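Local coordinates for protein DNA polymerase (Pyrobaculum calidifontis, PDB 5MDN) that probably catalyses template-directed DNA synthesis, adding deoxyribonucleotides to a growing strand with release of diphosphate, as a family B DNA polymerase, at residues D625-V633 with L672-T680. Sequence-based numbering, arbitrary orientation.
Sequences DWCELAKEV and LDDLIIWKT
The backbone N of Leu629 donates to the carbonyl O of Asp674 at 2.9 Å, the one hydrogen bond joining 625-633 to 672-680. The acceptor offers a lone pair in its carbonyl plane, although the bond is bent, with an N-H...O angle of 133°. This illustrates how a helix start finds acceptors: first-turn amides have no earlier turn to bond to. Here a neighbouring loop supplies one acceptor and the N-cap residue another. Cys627 holds that cap position, and its SG accepts from Ala630 N at 3.5 Å. With chi1 at 64°, SG sits between its own backbone N and carbonyl carbon, turned back to the amides of the helix.

The CB of Cys627 meanwhile faces the loop, lying 3.6 Å from Ile677 CG1, while the other branch of that isoleucine, CG2, touches the carbonyl O of Asp625. Replacing the cysteine by an alanine here removes the sulfur, and Ala630 N would probably be left without its side-chain acceptor, weakening the helix cap. Beyond the cap, Leu629 and Leu675 run side by side, their CD2 methyls 4.0 Å apart, and Tyr746 of helix 743-756 touches both Leu675 and Ile677.

The side chain of Glu628 bends at chi2, bringing OE2 to the edge of the Trp678 indole, 3.7 Å from CD1, with carboxylate and ring planes 44° apart. The same OE2 forms a salt bridge with Lys631 NZ at 3.3 Å, while Ile676 CG2 lies over one indole face and His314 meets the ring edge-to-face.

Helix 628-643 thus begins against the loop following helix 647-666, in the helical C-terminal region consistent with a polymerase thumb. One amide is satisfied across the contact and one by sulfur, so capping and apolar packing converge on Cys627.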
loop_
_atom_site.group_PDB
_atom_site.type_symbol
_atom_site.label_atom_id
_atom_site.label_comp_id
_atom_site.label_asym_id
_atom_site.label_seq_id
_atom_site.Cartn_x
_atom_site.Cartn_y
_atom_site.Cartn_z
ATOM N N ASP A 625 -10.170 -2.915 21.153
ATOM C CA ASP A 625 -11.613 -3.085 21.241
ATOM C C ASP A 625 -12.216 -2.022 22.149
ATOM O O ASP A 625 -13.043 -2.318 23.012
ATOM C CB ASP A 625 -11.960 -4.494 21.736
ATOM C CG ASP A 625 -11.356 -4.805 23.091
ATOM O OD1 ASP A 625 -10.412 -4.092 23.487
ATOM O OD2 ASP A 625 -11.819 -5.760 23.754
ATOM N N TRP A 626 -11.792 -0.778 21.952
ATOM C CA TRP A 626 -12.318 0.331 22.726
ATOM C C TRP A 626 -13.552 0.923 22.056
ATOM O O TRP A 626 -13.892 0.607 20.914
ATOM C CB TRP A 626 -11.290 1.435 22.917
ATOM C CG TRP A 626 -10.134 1.080 23.773
ATOM C CD1 TRP A 626 -10.067 0.082 24.702
ATOM C CD2 TRP A 626 -8.913 1.813 23.868
ATOM N NE1 TRP A 626 -8.833 0.106 25.323
ATOM C CE2 TRP A 626 -8.116 1.167 24.833
ATOM C CE3 TRP A 626 -8.402 2.937 23.210
ATOM C CZ2 TRP A 626 -6.835 1.611 25.163
ATOM C CZ3 TRP A 626 -7.136 3.372 23.545
ATOM C CH2 TRP A 626 -6.356 2.717 24.504
ATOM N N CYS A 627 -14.242 1.779 22.806
ATOM C CA CYS A 627 -15.274 2.630 22.241
ATOM C C CYS A 627 -14.643 3.892 21.656
ATOM O O CYS A 627 -13.463 4.186 21.868
ATOM C CB CYS A 627 -16.305 2.999 23.307
ATOM S SG CYS A 627 -15.645 4.001 24.667
ATOM N N GLU A 628 -15.448 4.648 20.905
ATOM C CA GLU A 628 -14.930 5.842 20.246
ATOM C C GLU A 628 -14.683 6.988 21.219
ATOM O O GLU A 628 -13.959 7.928 20.875
ATOM C CB GLU A 628 -15.878 6.287 19.132
ATOM C CG GLU A 628 -16.069 5.241 18.047
ATOM C CD GLU A 628 -14.775 4.925 17.316
ATOM O OE1 GLU A 628 -13.990 5.862 17.063
ATOM O OE2 GLU A 628 -14.537 3.740 17.001
ATOM N N LEU A 629 -15.258 6.933 22.422
ATOM C CA LEU A 629 -14.902 7.911 23.444
ATOM C C LEU A 629 -13.505 7.641 23.993
ATOM O O LEU A 629 -12.739 8.578 24.244
ATOM C CB LEU A 629 -15.937 7.901 24.568
ATOM C CG LEU A 629 -15.655 8.843 25.739
ATOM C CD1 LEU A 629 -15.536 10.280 25.253
ATOM C CD2 LEU A 629 -16.735 8.724 26.805
ATOM N N ALA A 630 -13.162 6.365 24.191
ATOM C CA ALA A 630 -11.814 6.017 24.630
ATOM C C ALA A 630 -10.773 6.450 23.604
ATOM O O ALA A 630 -9.668 6.871 23.967
ATOM C CB ALA A 630 -11.718 4.516 24.896
ATOM N N LYS A 631 -11.105 6.341 22.315
ATOM C CA LYS A 631 -10.206 6.820 21.270
ATOM C C LYS A 631 -10.047 8.334 21.336
ATOM O O LYS A 631 -8.937 8.856 21.176
ATOM C CB LYS A 631 -10.727 6.400 19.895
ATOM C CG LYS A 631 -10.762 4.900 19.654
ATOM C CD LYS A 631 -9.739 4.483 18.608
ATOM C CE LYS A 631 -10.044 3.098 18.059
ATOM N NZ LYS A 631 -11.364 3.064 17.368
ATOM N N GLU A 632 -11.151 9.053 21.553
ATOM C CA GLU A 632 -11.083 10.505 21.684
ATOM C C GLU A 632 -10.209 10.919 22.864
ATOM O O GLU A 632 -9.422 11.867 22.757
ATOM C CB GLU A 632 -12.494 11.076 21.839
ATOM C CG GLU A 632 -12.580 12.596 21.807
ATOM C CD GLU A 632 -12.110 13.181 20.489
ATOM O OE1 GLU A 632 -12.314 12.526 19.443
ATOM O OE2 GLU A 632 -11.544 14.295 20.497
ATOM N N VAL A 633 -10.334 10.222 23.997
ATOM C CA VAL A 633 -9.530 10.566 25.169
ATOM C C VAL A 633 -8.114 10.007 25.094
ATOM O O VAL A 633 -7.250 10.447 25.861
ATOM C CB VAL A 633 -10.213 10.137 26.479
ATOM C CG1 VAL A 633 -11.549 10.853 26.633
ATOM C CG2 VAL A 633 -10.385 8.634 26.541
ATOM N N LEU A 672 -24.617 9.333 22.729
ATOM C CA LEU A 672 -24.591 7.879 22.829
ATOM C C LEU A 672 -23.638 7.258 21.816
ATOM O O LEU A 672 -22.994 6.249 22.123
ATOM C CB LEU A 672 -25.999 7.311 22.651
ATOM C CG LEU A 672 -26.167 5.831 22.998
ATOM C CD1 LEU A 672 -26.073 5.624 24.501
ATOM C CD2 LEU A 672 -27.486 5.297 22.462
ATOM N N ASP A 673 -23.511 7.863 20.630
ATOM C CA ASP A 673 -22.628 7.331 19.592
ATOM C C ASP A 673 -21.218 7.088 20.112
ATOM O O ASP A 673 -20.555 6.124 19.709
ATOM C CB ASP A 673 -22.596 8.285 18.398
ATOM C CG ASP A 673 -23.937 8.390 17.699
ATOM O OD1 ASP A 673 -24.690 7.393 17.700
ATOM O OD2 ASP A 673 -24.237 9.469 17.148
ATOM N N ASP A 674 -20.736 7.954 21.005
ATOM C CA ASP A 674 -19.380 7.816 21.521
ATOM C C ASP A 674 -19.220 6.608 22.437
ATOM O O ASP A 674 -18.085 6.216 22.729
ATOM C CB ASP A 674 -18.973 9.091 22.260
ATOM C CG ASP A 674 -19.055 10.325 21.380
ATOM O OD1 ASP A 674 -18.570 10.271 20.230
ATOM O OD2 ASP A 674 -19.608 11.347 21.838
ATOM N N LEU A 675 -20.320 6.016 22.905
ATOM C CA LEU A 675 -20.254 4.888 23.824
ATOM C C LEU A 675 -20.314 3.527 23.136
ATOM O O LEU A 675 -20.104 2.508 23.803
ATOM C CB LEU A 675 -21.383 4.985 24.856
ATOM C CG LEU A 675 -21.410 6.247 25.725
ATOM C CD1 LEU A 675 -22.396 6.084 26.870
ATOM C CD2 LEU A 675 -20.021 6.577 26.252
ATOM N N ILE A 676 -20.597 3.477 21.831
ATOM C CA ILE A 676 -20.701 2.198 21.132
ATOM C C ILE A 676 -19.322 1.570 20.972
ATOM O O ILE A 676 -18.334 2.252 20.665
ATOM C CB ILE A 676 -21.401 2.372 19.771
ATOM C CG1 ILE A 676 -22.918 2.499 19.945
ATOM C CG2 ILE A 676 -21.078 1.221 18.828
ATOM C CD1 ILE A 676 -23.413 3.847 20.346
ATOM N N ILE A 677 -19.253 0.257 21.187
ATOM C CA ILE A 677 -18.032 -0.528 21.042
ATOM C C ILE A 677 -18.218 -1.472 19.859
ATOM O O ILE A 677 -19.137 -2.300 19.856
ATOM C CB ILE A 677 -17.714 -1.309 22.327
ATOM C CG1 ILE A 677 -17.695 -0.364 23.533
ATOM C CG2 ILE A 677 -16.389 -2.037 22.195
ATOM C CD1 ILE A 677 -17.637 -1.072 24.865
ATOM N N TRP A 678 -17.353 -1.349 18.853
ATOM C CA TRP A 678 -17.468 -2.149 17.639
ATOM C C TRP A 678 -16.668 -3.443 17.735
ATOM O O TRP A 678 -15.605 -3.501 18.360
ATOM C CB TRP A 678 -16.975 -1.393 16.400
ATOM C CG TRP A 678 -17.628 -0.085 16.099
ATOM C CD1 TRP A 678 -17.034 1.143 16.126
ATOM C CD2 TRP A 678 -18.995 0.139 15.738
ATOM N NE1 TRP A 678 -17.938 2.115 15.787
ATOM C CE2 TRP A 678 -19.153 1.527 15.549
ATOM C CE3 TRP A 678 -20.102 -0.696 15.553
ATOM C CZ2 TRP A 678 -20.369 2.098 15.186
ATOM C CZ3 TRP A 678 -21.309 -0.127 15.193
ATOM C CH2 TRP A 678 -21.433 1.257 15.014
ATOM N N LYS A 679 -17.201 -4.488 17.107
ATOM C CA LYS A 679 -16.445 -5.696 16.807
ATOM C C LYS A 679 -17.045 -6.293 15.540
ATOM O O LYS A 679 -18.269 -6.317 15.382
ATOM C CB LYS A 679 -16.460 -6.704 17.960
ATOM C CG LYS A 679 -15.336 -7.725 17.867
ATOM C CD LYS A 679 -13.976 -7.039 17.878
ATOM C CE LYS A 679 -12.866 -7.979 17.427
ATOM N NZ LYS A 679 -12.954 -8.292 15.972
ATOM N N THR A 680 -16.183 -6.778 14.646
ATOM C CA THR A 680 -16.590 -7.024 13.267
ATOM C C THR A 680 -17.063 -8.446 12.977
ATOM O O THR A 680 -17.672 -8.658 11.924
ATOM C CB THR A 680 -15.438 -6.677 12.313
ATOM O OG1 THR A 680 -15.947 -6.536 10.981
ATOM C CG2 THR A 680 -14.371 -7.763 12.337
#